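Local coordinates for oxidoreductase, NAD-binding/iron-sulfur cluster-binding protein (Nitratireductor pacificus pht-3B, PDB 6ZXU) that catalyses reductive dehalogenation, drawing on a bound cobalamin and two [4Fe-4S] clusters, at residues F146-G151 with A170-R175; A418-A423 with V518-L523; K340-L345 with L644-G649; L48-D53 with R247-E252. All blocks are in the same frame, centred on the assembly; numbering follows the deposited sequence.

Contact 1 (F146-G151 with A170-R175)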
loop_
_atom_site.group_PDB
_atom_site.type_symbol
_atom_site.label_atom_id
_atom_site.label_comp_id
_atom_site.label_asym_id
_atom_site.label_seq_id
_atom_site.Cartn_x
_atom_site.Cartn_y
_atom_site.Cartn_z
ATOM N N PHE A 146 20.007 2.684 5.368
ATOM C CA PHE A 146 19.261 2.055 4.281
ATOM C C PHE A 146 19.410 2.808 3.009
ATOM O O PHE A 146 19.648 4.011 3.007
ATOM C CB PHE A 146 17.827 1.840 4.635
ATOM C CG PHE A 146 17.092 3.111 4.880
ATOM C CD1 PHE A 146 16.577 3.826 3.780
ATOM C CD2 PHE A 146 16.859 3.564 6.150
ATOM C CE1 PHE A 146 15.854 4.975 4.000
ATOM C CE2 PHE A 146 16.182 4.777 6.366
ATOM C CZ PHE A 146 15.699 5.500 5.281
ATOM N N ALA A 147 19.315 2.089 1.890
ATOM C CA ALA A 147 19.414 2.662 0.545
ATOM C C ALA A 147 18.055 2.420 -0.125
ATOM O O ALA A 147 17.377 1.403 0.087
ATOM C CB ALA A 147 20.498 2.046 -0.282
ATOM N N VAL A 148 17.663 3.368 -0.915
ATOM C CA VAL A 148 16.550 3.166 -1.846
ATOM C C VAL A 148 17.109 3.293 -3.246
ATOM O O VAL A 148 17.701 4.314 -3.604
ATOM C CB VAL A 148 15.400 4.201 -1.563
ATOM C CG1 VAL A 148 14.314 4.181 -2.669
ATOM C CG2 VAL A 148 14.801 3.938 -0.228
ATOM N N GLN A 149 16.825 2.343 -4.110
ATOM C CA GLN A 149 17.261 2.434 -5.509
ATOM C C GLN A 149 16.541 3.513 -6.302
ATOM O O GLN A 149 15.384 3.798 -6.083
ATOM C CB GLN A 149 17.079 1.055 -6.216
ATOM C CG GLN A 149 17.796 1.038 -7.554
ATOM C CD GLN A 149 17.982 -0.319 -8.222
ATOM O OE1 GLN A 149 18.848 -0.480 -9.092
ATOM N NE2 GLN A 149 17.147 -1.253 -7.888
ATOM N N PHE A 150 17.257 4.142 -7.224
ATOM C CA PHE A 150 16.661 5.055 -8.161
ATOM C C PHE A 150 15.536 4.370 -8.864
ATOM O O PHE A 150 15.613 3.175 -9.144
ATOM C CB PHE A 150 17.689 5.475 -9.260
ATOM C CG PHE A 150 18.558 6.643 -8.889
ATOM C CD1 PHE A 150 18.687 7.047 -7.616
ATOM C CD2 PHE A 150 19.308 7.285 -9.867
ATOM C CE1 PHE A 150 19.520 8.101 -7.265
ATOM C CE2 PHE A 150 20.135 8.340 -9.532
ATOM C CZ PHE A 150 20.254 8.744 -8.210
ATOM N N GLY A 151 14.527 5.154 -9.230
ATOM C CA GLY A 151 13.443 4.646 -10.091
ATOM C C GLY A 151 13.887 4.441 -11.515
ATOM O O GLY A 151 14.785 5.125 -12.016
ATOM N N ALA A 170 16.255 13.502 -6.181
ATOM C CA ALA A 170 15.205 14.159 -5.341
ATOM C C ALA A 170 13.985 13.266 -5.056
ATOM O O ALA A 170 13.506 13.193 -3.954
ATOM C CB ALA A 170 14.744 15.447 -6.007
ATOM N N ARG A 171 13.527 12.542 -6.070
ATOM C CA ARG A 171 12.509 11.507 -5.906
ATOM C C ARG A 171 12.955 10.450 -4.874
ATOM O O ARG A 171 12.231 10.105 -3.961
ATOM C CB ARG A 171 12.230 10.875 -7.271
ATOM C CG ARG A 171 11.309 9.649 -7.323
ATOM C CD ARG A 171 12.182 8.425 -7.295
ATOM N NE ARG A 171 11.559 7.146 -7.558
ATOM C CZ ARG A 171 12.048 6.016 -7.096
ATOM N NH1 ARG A 171 13.187 5.985 -6.426
ATOM N NH2 ARG A 171 11.452 4.884 -7.384
ATOM N N THR A 172 14.148 9.942 -5.044
ATOM C CA THR A 172 14.646 8.929 -4.137
ATOM C C THR A 172 14.983 9.518 -2.751
ATOM O O THR A 172 14.715 8.876 -1.734
ATOM C CB THR A 172 15.811 8.232 -4.786
ATOM O OG1 THR A 172 15.447 7.811 -6.120
ATOM C CG2 THR A 172 16.231 7.049 -3.954
ATOM N N ASP A 173 15.513 10.725 -2.690
ATOM C CA ASP A 173 15.605 11.410 -1.377
ATOM C C ASP A 173 14.281 11.516 -0.650
ATOM O O ASP A 173 14.206 11.337 0.575
ATOM C CB ASP A 173 16.253 12.807 -1.500
ATOM C CG ASP A 173 17.769 12.763 -1.592
ATOM O OD1 ASP A 173 18.412 11.692 -1.319
ATOM O OD2 ASP A 173 18.346 13.794 -1.973
ATOM N N MET A 174 13.236 11.901 -1.367
ATOM C CA MET A 174 11.885 11.959 -0.745
ATOM C C MET A 174 11.493 10.642 -0.070
ATOM O O MET A 174 10.996 10.605 1.068
ATOM C CB MET A 174 10.828 12.340 -1.829
ATOM C CG MET A 174 9.426 12.411 -1.295
ATOM S SD MET A 174 8.182 12.516 -2.652
ATOM C CE MET A 174 8.489 10.936 -3.534
ATOM N N ARG A 175 11.665 9.553 -0.780
ATOM C CA ARG A 175 11.354 8.244 -0.233
ATOM C C ARG A 175 12.262 7.942 0.962
ATOM O O ARG A 175 11.805 7.379 1.917
ATOM C CB ARG A 175 11.480 7.214 -1.357
ATOM C CG ARG A 175 11.164 5.800 -0.975
ATOM C CD ARG A 175 9.762 5.555 -0.498
ATOM N NE ARG A 175 8.759 6.331 -1.280
ATOM C CZ ARG A 175 8.357 6.025 -2.515
ATOM N NH1 ARG A 175 8.892 4.973 -3.169
ATOM N NH2 ARG A 175 7.446 6.811 -3.157
#

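Contact 2 (A418-A423 with V518-L523)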
loop_
_atom_site.group_PDB
_atom_site.type_symbol
_atom_site.label_atom_id
_atom_site.label_comp_id
_atom_site.label_asym_id
_atom_site.label_seq_id
_atom_site.Cartn_x
_atom_site.Cartn_y
_atom_site.Cartn_z
ATOM N N ALA A 418 -19.102 17.423 -8.660
ATOM C CA ALA A 418 -18.237 16.594 -9.511
ATOM C C ALA A 418 -17.230 17.479 -10.263
ATOM O O ALA A 418 -17.376 17.703 -11.463
ATOM C CB ALA A 418 -19.088 15.755 -10.472
ATOM N N TYR A 419 -16.179 17.918 -9.598
ATOM C CA TYR A 419 -15.370 18.974 -10.125
ATOM C C TYR A 419 -14.316 18.613 -11.147
ATOM O O TYR A 419 -13.814 19.499 -11.822
ATOM C CB TYR A 419 -14.790 19.805 -8.957
ATOM C CG TYR A 419 -14.238 18.959 -7.818
ATOM C CD1 TYR A 419 -13.046 18.299 -7.954
ATOM C CD2 TYR A 419 -14.919 18.864 -6.625
ATOM C CE1 TYR A 419 -12.525 17.509 -6.917
ATOM C CE2 TYR A 419 -14.440 18.120 -5.590
ATOM C CZ TYR A 419 -13.226 17.413 -5.747
ATOM O OH TYR A 419 -12.700 16.712 -4.666
ATOM N N HIS A 420 -13.919 17.333 -11.308
ATOM C CA HIS A 420 -12.917 16.950 -12.234
ATOM C C HIS A 420 -13.457 15.860 -13.176
ATOM O O HIS A 420 -14.301 15.083 -12.822
ATOM C CB HIS A 420 -11.682 16.377 -11.559
ATOM C CG HIS A 420 -10.884 17.360 -10.804
ATOM N ND1 HIS A 420 -10.297 17.069 -9.601
ATOM C CD2 HIS A 420 -10.616 18.667 -11.042
ATOM C CE1 HIS A 420 -9.697 18.153 -9.132
ATOM N NE2 HIS A 420 -9.885 19.129 -9.997
ATOM N N ASP A 421 -12.857 15.777 -14.339
ATOM C CA ASP A 421 -13.270 14.864 -15.410
ATOM C C ASP A 421 -12.746 13.463 -15.357
ATOM O O ASP A 421 -13.370 12.581 -15.867
ATOM C CB ASP A 421 -12.802 15.474 -16.726
ATOM C CG ASP A 421 -13.627 16.766 -17.139
ATOM O OD1 ASP A 421 -14.772 16.912 -16.664
ATOM O OD2 ASP A 421 -13.054 17.623 -17.894
ATOM N N TYR A 422 -11.536 13.274 -14.809
ATOM C CA TYR A 422 -10.867 11.991 -14.847
ATOM C C TYR A 422 -10.409 11.554 -13.463
ATOM O O TYR A 422 -10.168 12.374 -12.602
ATOM C CB TYR A 422 -9.645 12.033 -15.767
ATOM C CG TYR A 422 -9.936 12.366 -17.190
ATOM C CD1 TYR A 422 -10.451 11.389 -18.046
ATOM C CD2 TYR A 422 -9.856 13.696 -17.651
ATOM C CE1 TYR A 422 -10.799 11.684 -19.341
ATOM C CE2 TYR A 422 -10.211 14.006 -18.942
ATOM C CZ TYR A 422 -10.659 13.005 -19.766
ATOM O OH TYR A 422 -10.991 13.266 -21.039
ATOM N N ALA A 423 -10.303 10.246 -13.288
ATOM C CA ALA A 423 -9.777 9.638 -12.048
ATOM C C ALA A 423 -8.587 8.802 -12.430
ATOM O O ALA A 423 -8.664 7.960 -13.342
ATOM C CB ALA A 423 -10.819 8.753 -11.374
ATOM N N VAL A 518 -6.663 7.396 -5.262
ATOM C CA VAL A 518 -7.230 8.070 -6.421
ATOM C C VAL A 518 -6.851 9.542 -6.389
ATOM O O VAL A 518 -6.813 10.171 -5.338
ATOM C CB VAL A 518 -8.756 7.951 -6.467
ATOM C CG1 VAL A 518 -9.300 8.653 -7.668
ATOM C CG2 VAL A 518 -9.194 6.529 -6.490
ATOM N N PHE A 519 -6.411 10.079 -7.534
ATOM C CA PHE A 519 -6.478 11.512 -7.704
ATOM C C PHE A 519 -7.276 11.829 -8.921
ATOM O O PHE A 519 -7.170 11.150 -9.937
ATOM C CB PHE A 519 -5.128 12.261 -7.720
ATOM C CG PHE A 519 -4.346 12.104 -8.949
ATOM C CD1 PHE A 519 -3.399 11.070 -9.061
ATOM C CD2 PHE A 519 -4.415 13.064 -9.959
ATOM C CE1 PHE A 519 -2.629 10.945 -10.189
ATOM C CE2 PHE A 519 -3.648 12.911 -11.109
ATOM C CZ PHE A 519 -2.774 11.860 -11.222
ATOM N N THR A 520 -8.120 12.847 -8.772
ATOM C CA THR A 520 -8.927 13.336 -9.891
ATOM C C THR A 520 -8.208 14.493 -10.573
ATOM O O THR A 520 -7.413 15.186 -9.946
ATOM C CB THR A 520 -10.311 13.718 -9.439
ATOM O OG1 THR A 520 -10.258 14.632 -8.341
ATOM C CG2 THR A 520 -11.078 12.424 -8.985
ATOM N N THR A 521 -8.489 14.677 -11.847
ATOM C CA THR A 521 -7.866 15.713 -12.620
ATOM C C THR A 521 -8.682 16.074 -13.839
ATOM O O THR A 521 -9.481 15.303 -14.316
ATOM C CB THR A 521 -6.429 15.319 -13.009
ATOM O OG1 THR A 521 -5.732 16.418 -13.635
ATOM C CG2 THR A 521 -6.330 14.086 -13.867
ATOM N N ASP A 522 -8.335 17.243 -14.429
ATOM C CA ASP A 522 -8.815 17.640 -15.770
ATOM C C ASP A 522 -7.849 17.366 -16.905
ATOM O O ASP A 522 -8.219 17.534 -18.073
ATOM C CB ASP A 522 -9.215 19.143 -15.765
ATOM C CG ASP A 522 -10.447 19.405 -14.934
ATOM O OD1 ASP A 522 -11.378 18.491 -14.867
ATOM O OD2 ASP A 522 -10.453 20.515 -14.313
ATOM N N LEU A 523 -6.636 16.872 -16.633
ATOM C CA LEU A 523 -5.738 16.516 -17.715
ATOM C C LEU A 523 -6.341 15.526 -18.660
ATOM O O LEU A 523 -6.749 14.452 -18.262
ATOM C CB LEU A 523 -4.452 15.950 -17.172
ATOM C CG LEU A 523 -3.421 15.554 -18.181
ATOM C CD1 LEU A 523 -2.822 16.816 -18.802
ATOM C CD2 LEU A 523 -2.326 14.695 -17.552
HETATM O O HOH W 1 -10.606 17.568 -19.237
#

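Contact 3 (K340-L345 with L644-G649)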
loop_
_atom_site.group_PDB
_atom_site.type_symbol
_atom_site.label_atom_id
_atom_site.label_comp_id
_atom_site.label_asym_id
_atom_site.label_seq_id
_atom_site.Cartn_x
_atom_site.Cartn_y
_atom_site.Cartn_z
ATOM N N LYS A 340 -2.750 1.628 17.392
ATOM C CA LYS A 340 -2.355 0.987 18.591
ATOM C C LYS A 340 -0.900 0.519 18.549
ATOM O O LYS A 340 -0.278 0.387 19.572
ATOM C CB LYS A 340 -3.241 -0.230 18.842
ATOM C CG LYS A 340 -4.706 0.056 18.851
ATOM C CD LYS A 340 -5.419 -1.219 19.368
ATOM C CE LYS A 340 -6.724 -1.502 18.700
ATOM N NZ LYS A 340 -7.495 -2.619 19.317
ATOM N N HIS A 341 -0.337 0.250 17.355
ATOM C CA HIS A 341 1.027 -0.247 17.267
ATOM C C HIS A 341 1.984 0.895 16.987
ATOM O O HIS A 341 1.649 1.811 16.241
ATOM C CB HIS A 341 1.110 -1.305 16.173
ATOM C CG HIS A 341 2.407 -2.036 16.151
ATOM N ND1 HIS A 341 3.560 -1.486 15.636
ATOM C CD2 HIS A 341 2.729 -3.274 16.559
ATOM C CE1 HIS A 341 4.543 -2.369 15.711
ATOM N NE2 HIS A 341 4.064 -3.453 16.296
ATOM N N PRO A 342 3.182 0.897 17.615
ATOM C CA PRO A 342 4.148 2.028 17.422
ATOM C C PRO A 342 4.582 2.327 15.997
ATOM O O PRO A 342 4.914 3.474 15.686
ATOM C CB PRO A 342 5.377 1.558 18.209
ATOM C CG PRO A 342 4.814 0.753 19.313
ATOM C CD PRO A 342 3.635 0.014 18.721
ATOM N N LEU A 343 4.614 1.326 15.134
ATOM C CA LEU A 343 4.951 1.545 13.748
ATOM C C LEU A 343 3.922 2.375 13.015
ATOM O O LEU A 343 4.267 3.321 12.294
ATOM C CB LEU A 343 5.178 0.196 13.030
ATOM C CG LEU A 343 5.652 0.291 11.587
ATOM C CD1 LEU A 343 6.983 1.023 11.422
ATOM C CD2 LEU A 343 5.775 -1.097 10.960
ATOM N N ALA A 344 2.648 2.031 13.192
ATOM C CA ALA A 344 1.574 2.858 12.657
ATOM C C ALA A 344 1.603 4.310 13.222
ATOM O O ALA A 344 1.449 5.278 12.493
ATOM C CB ALA A 344 0.243 2.212 12.989
ATOM N N LEU A 345 1.835 4.445 14.509
ATOM C CA LEU A 345 2.037 5.776 15.106
ATOM C C LEU A 345 3.195 6.540 14.464
ATOM O O LEU A 345 3.131 7.765 14.334
ATOM C CB LEU A 345 2.245 5.691 16.636
ATOM C CG LEU A 345 0.952 5.360 17.388
ATOM C CD1 LEU A 345 1.200 4.889 18.784
ATOM C CD2 LEU A 345 0.074 6.616 17.456
ATOM N N LEU A 644 3.088 -5.126 20.420
ATOM C CA LEU A 644 3.054 -3.948 21.244
ATOM C C LEU A 644 1.770 -3.193 21.001
ATOM O O LEU A 644 1.392 -2.990 19.850
ATOM C CB LEU A 644 4.242 -2.994 20.959
ATOM C CG LEU A 644 5.631 -3.554 21.261
ATOM C CD1 LEU A 644 6.744 -2.612 20.814
ATOM C CD2 LEU A 644 5.745 -3.886 22.744
ATOM N N GLU A 645 1.128 -2.772 22.091
ATOM C CA GLU A 645 -0.065 -1.958 22.074
ATOM C C GLU A 645 0.242 -0.749 22.900
ATOM O O GLU A 645 0.620 -0.860 24.044
ATOM C CB GLU A 645 -1.261 -2.760 22.656
ATOM C CG GLU A 645 -2.499 -1.938 22.829
ATOM C CD GLU A 645 -3.685 -2.710 23.395
ATOM O OE1 GLU A 645 -3.542 -3.842 23.942
ATOM O OE2 GLU A 645 -4.814 -2.172 23.273
ATOM N N VAL A 646 0.069 0.421 22.305
ATOM C CA VAL A 646 0.184 1.674 23.038
ATOM C C VAL A 646 -1.177 1.975 23.742
ATOM O O VAL A 646 -2.253 2.026 23.111
ATOM C CB VAL A 646 0.526 2.809 22.114
ATOM C CG1 VAL A 646 0.491 4.122 22.828
ATOM C CG2 VAL A 646 1.883 2.565 21.486
ATOM N N ILE A 647 -1.091 2.099 25.056
ATOM C CA ILE A 647 -2.189 2.499 25.909
ATOM C C ILE A 647 -1.732 3.679 26.759
ATOM O O ILE A 647 -0.724 3.602 27.408
ATOM C CB ILE A 647 -2.579 1.386 26.859
ATOM C CG1 ILE A 647 -3.323 0.314 26.106
ATOM C CG2 ILE A 647 -3.502 1.959 27.941
ATOM C CD1 ILE A 647 -3.432 -1.042 26.785
ATOM N N ASP A 648 -2.488 4.758 26.709
ATOM C CA ASP A 648 -2.178 5.936 27.559
ATOM C C ASP A 648 -0.720 6.400 27.263
ATOM O O ASP A 648 0.045 6.783 28.140
ATOM C CB ASP A 648 -2.417 5.590 29.054
ATOM N N GLY A 649 -0.348 6.392 25.985
ATOM C CA GLY A 649 0.915 7.005 25.571
ATOM C C GLY A 649 2.128 6.129 25.750
ATOM O O GLY A 649 3.241 6.569 25.424
HETATM O O HOH W 2 -6.852 -2.902 22.044
#

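Contact 4 (L48-D53 with R247-E252)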
loop_
_atom_site.group_PDB
_atom_site.type_symbol
_atom_site.label_atom_id
_atom_site.label_comp_id
_atom_site.label_asym_id
_atom_site.label_seq_id
_atom_site.Cartn_x
_atom_site.Cartn_y
_atom_site.Cartn_z
ATOM N N LEU A 48 27.432 -11.970 0.132
ATOM C CA LEU A 48 28.482 -11.079 -0.345
ATOM C C LEU A 48 29.699 -11.197 0.588
ATOM O O LEU A 48 29.554 -11.426 1.793
ATOM C CB LEU A 48 28.018 -9.658 -0.348
ATOM C CG LEU A 48 26.802 -9.448 -1.279
ATOM C CD1 LEU A 48 26.382 -8.019 -1.237
ATOM C CD2 LEU A 48 27.081 -9.865 -2.702
ATOM N N ALA A 49 30.880 -10.960 0.016
ATOM C CA ALA A 49 32.122 -11.020 0.780
ATOM C C ALA A 49 32.211 -9.808 1.707
ATOM O O ALA A 49 32.041 -8.701 1.276
ATOM C CB ALA A 49 33.289 -11.005 -0.160
ATOM N N ARG A 50 32.467 -10.062 2.972
ATOM C CA ARG A 50 32.566 -9.048 4.008
ATOM C C ARG A 50 33.865 -9.220 4.859
ATOM O O ARG A 50 34.475 -10.276 4.899
ATOM C CB ARG A 50 31.364 -9.162 4.894
ATOM C CG ARG A 50 30.106 -8.678 4.184
ATOM C CD ARG A 50 28.875 -8.700 5.070
ATOM N NE ARG A 50 27.733 -8.624 4.163
ATOM C CZ ARG A 50 27.233 -7.521 3.660
ATOM N NH1 ARG A 50 27.717 -6.329 4.031
ATOM N NH2 ARG A 50 26.225 -7.614 2.760
ATOM N N VAL A 51 34.279 -8.134 5.472
ATOM C CA VAL A 51 35.358 -8.082 6.415
ATOM C C VAL A 51 34.903 -7.295 7.648
ATOM O O VAL A 51 33.836 -6.632 7.625
ATOM C CB VAL A 51 36.590 -7.432 5.790
ATOM C CG1 VAL A 51 37.097 -8.244 4.598
ATOM C CG2 VAL A 51 36.323 -6.027 5.386
ATOM N N ASP A 52 35.689 -7.327 8.722
ATOM C CA ASP A 52 35.275 -6.683 9.980
ATOM C C ASP A 52 35.325 -5.167 9.938
ATOM O O ASP A 52 34.532 -4.515 10.653
ATOM C CB ASP A 52 36.123 -7.217 11.162
ATOM C CG ASP A 52 35.652 -8.628 11.679
ATOM O OD1 ASP A 52 34.705 -9.228 11.090
ATOM O OD2 ASP A 52 36.250 -9.174 12.695
ATOM N N ASP A 53 36.242 -4.582 9.171
ATOM C CA ASP A 53 36.455 -3.134 9.191
ATOM C C ASP A 53 37.067 -2.713 7.881
ATOM O O ASP A 53 37.716 -3.481 7.187
ATOM C CB ASP A 53 37.457 -2.643 10.264
ATOM C CG ASP A 53 36.958 -2.782 11.687
ATOM O OD1 ASP A 53 37.073 -3.948 12.236
ATOM O OD2 ASP A 53 36.519 -1.703 12.298
ATOM N N ARG A 247 28.782 -5.934 9.043
ATOM C CA ARG A 247 30.164 -5.773 8.641
ATOM C C ARG A 247 30.269 -5.172 7.297
ATOM O O ARG A 247 29.478 -5.475 6.426
ATOM C CB ARG A 247 30.831 -7.174 8.715
ATOM C CG ARG A 247 30.709 -7.771 10.094
ATOM C CD ARG A 247 30.995 -9.250 10.228
ATOM N NE ARG A 247 32.325 -9.553 9.787
ATOM C CZ ARG A 247 32.620 -10.418 8.833
ATOM N NH1 ARG A 247 31.660 -11.089 8.177
ATOM N NH2 ARG A 247 33.915 -10.636 8.540
ATOM N N PRO A 248 31.281 -4.330 7.058
ATOM C CA PRO A 248 31.465 -3.808 5.733
ATOM C C PRO A 248 31.784 -4.829 4.626
ATOM O O PRO A 248 32.161 -5.973 4.882
ATOM C CB PRO A 248 32.644 -2.853 5.899
ATOM C CG PRO A 248 33.331 -3.372 7.141
ATOM C CD PRO A 248 32.239 -3.808 8.023
ATOM N N LEU A 249 31.629 -4.396 3.396
ATOM C CA LEU A 249 31.891 -5.244 2.273
ATOM C C LEU A 249 33.405 -5.347 2.101
ATOM O O LEU A 249 34.134 -4.372 2.324
ATOM C CB LEU A 249 31.253 -4.675 0.988
ATOM C CG LEU A 249 29.733 -4.567 0.945
ATOM C CD1 LEU A 249 29.321 -3.637 -0.196
ATOM C CD2 LEU A 249 29.109 -5.923 0.776
ATOM N N ALA A 250 33.872 -6.502 1.643
ATOM C CA ALA A 250 35.250 -6.616 1.271
ATOM C C ALA A 250 35.615 -5.498 0.292
ATOM O O ALA A 250 34.962 -5.321 -0.719
ATOM C CB ALA A 250 35.544 -7.987 0.645
ATOM N N PRO A 251 36.714 -4.783 0.541
ATOM C CA PRO A 251 36.843 -3.528 -0.187
ATOM C C PRO A 251 37.332 -3.655 -1.598
ATOM O O PRO A 251 37.191 -2.694 -2.343
ATOM C CB PRO A 251 37.832 -2.732 0.674
ATOM C CG PRO A 251 38.526 -3.716 1.506
ATOM C CD PRO A 251 37.583 -4.836 1.733
ATOM N N GLU A 252 37.945 -4.779 -1.942
ATOM C CA GLU A 252 38.538 -4.992 -3.252
ATOM C C GLU A 252 38.013 -6.270 -3.857
ATOM O O GLU A 252 37.861 -7.281 -3.194
ATOM C CB GLU A 252 40.108 -5.061 -3.157
HETATM O O HOH W 3 34.019 -12.700 6.461
#

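Contact 1 (F146-G151 with A170-R175)
The guanidinium of Arg-171 has Gly-151 over one face, with the backbone N of Gly-151 3.2 Å above the plane and displaced toward the rim, while Gln-149 O meets the group at its edge. Arg-171 NH1 donates to Gln-149 O at 3.1 Å, arriving on a lone pair in the carbonyl plane although the bond is bent to 142° at the hydrogen. The same NH1 also gives a 2.9 Å bond to Thr-172 OG1, which is further held by Asn-168 O. The Phe-150 ring comes obliquely to this hydroxyl. The other branch of Thr-172 faces the strand: with CG2 anti to the backbone N, it presses within 3.1 Å of Val-148 O, a tight contact, and 3.7 Å from Val-148 CG1. Val-148 CG1 in turn rests on Arg-175 CG at 3.9 Å, while the far end of Arg-175 forms a salt bridge with Glu-458. An alanine at Arg-171 would probably deprive Gln-149 O and Thr-172 OG1 of this donor and open a gap beside Gly-151. With Tyr-389 supplying both a carbonyl partner and a cation-pi contact, the buried positive charge is probably offset by neutral groups as it ties the end of strand 142-149 to helix 168-190.

Contact 2 (A418-A423 with V518-L523)
His-420 and Thr-520 are brought together by their first torsions: CG of His-420 lies anti to its carbonyl carbon (chi1 -70°), while OG1 of Thr-520 takes the place between backbone N and carbonyl carbon (chi1 53°). His-420 ND1 and Thr-520 OG1 thus share a 2.7 Å, almost straight hydrogen bond in the ring plane, and His-477 NE2 holds the same hydroxyl. The imidazole is sandwiched. Thr-521 CA makes a CH-pi contact 4.2 Å from the ring centroid, and on the opposite face Tyr-419 CD1 sits over the centre; Ser-473 holds His-420 NE2. Beyond it, Asp-522 OD1 accepts from Asp-421 N at 3.1 Å. The two carboxylates come close, Asp-421 OD2 lying 3.6 Å from Asp-522 OD1, a repulsion that the salt bridge from Lys-363 to Asp-522 is likely to ease. A water donates to both Asp-421 OD2 and Asp-522 O. Tyr-422 and Thr-521 form an antiparallel hydrogen-bonded pair, next to the non-hydrogen-bonded pair Ala-423 and Thr-520, and Thr-521 OG1, also bonded to Ser-473 O, closes an ST turn with Leu-523 N. The arrangement zips the two central strands, 422-429 and 514-521, of a four-stranded antiparallel sheet, with the Val-518 side chain about 7 Å from cobalamin.

Contact 3 (K340-L345 with L644-G649)
Val-646 N donates to Lys-340 O at 2.8 Å, nearly straight at 171° and within the carbonyl plane, so a short strand is pinned to the residues leading into a helix. Around this bond the side chains divide into an apolar and a polar group. On the apolar side Leu-345 and Val-646 meet tip to tip, CD1 of the leucine 3.6 Å from CG2 of the valine, and Pro-342 CD lies 3.8 Å from Leu-644 CB where the two side chains cross at about a right angle. On the other, Lys-340 and Glu-645 run side by side in the same direction; a water accepts from Lys-340 NZ and donates to Glu-645 OE2, while Gly-585 O takes the lysine and Arg-336 the glutamate. His-341 is the N-cap. Its CG stands anti to the backbone N (chi1 -171°), and ND1 accepts from Leu-343 N at 3.0 Å while NE2 bonds to Phe-642 O. Its CD2 is 3.6 Å from Leu-644 O, a buried carbonyl with no partner. An alanine in place of His-341 would probably leave Leu-343 N uncapped and Phe-642 O without its mate. Pro-342 and Leu-345 also touch Trp-189 of helix 168-190, Leu-343 and Ala-344 pack on Ser-447 of helix 445-469, and strand 645-647 pairs with 650-652.

Contact 4 (L48-D53 with R247-E252)
A single backbone bridge between Arg-50 and Leu-249 joins two irregular loops, one preceding helix 74-85 and the other running from strand 232-239 to helix 260-264. Flanking it, Ala-250 N donates to Ala-49 O at 2.9 Å from above the carbonyl plane, and Val-51 N bonds to Pro-248 O at 3.1 Å. Two arginines add to this. Arg-50, extended from CG to NE, brings NH1 to Arg-247 O at 3.1 Å, nearly along the C=O axis and in the guanidinium plane; Leu-249 CD2 lies over a face of that group, and Leu-45 O and Gly-214 O take further N-H groups. Arg-247 is bent instead: chi3 at 59° swings NE back from an extended course. NE forms a salt bridge with Asp-52 OD1 at 2.7 Å, and NH2 adds a weak bond to the same oxygen, the carboxylate standing almost perpendicular (86°) to the guanidinium. Val-51 O lies over a face of this second guanidinium. Apolar contacts fill in, with Ala-49 CB 3.9 Å from Ala-250 CB, and Val-51 CG2 4.0 Å from Pro-251 CD. A water spans the loops as well, donating to Arg-50 O and accepting from Arg-247 NH2, each at 2.9 Å.

From the N terminus the chain makes two successive closures, each holding a smaller one, and no two of the four cross. Contact 4 opens first, at 48-53, and its loop ends only at 247-252; within it, contact 1 sets a strand end of the first antiparallel sheet against helix 168-190. The second closure starts at 340-345 and ends at 644-649 as contact 3, and contact 2 lies inside it, joining strands of the second sheet, whose strand order matches that of the first. Contacts 2 and 4 fall on opposite sides of the chain's centre, their centres about 51 Å apart. Helix 168-190 serves contact 1 and also packs on contact 3, so that a helix from the first closure meets the start of the second.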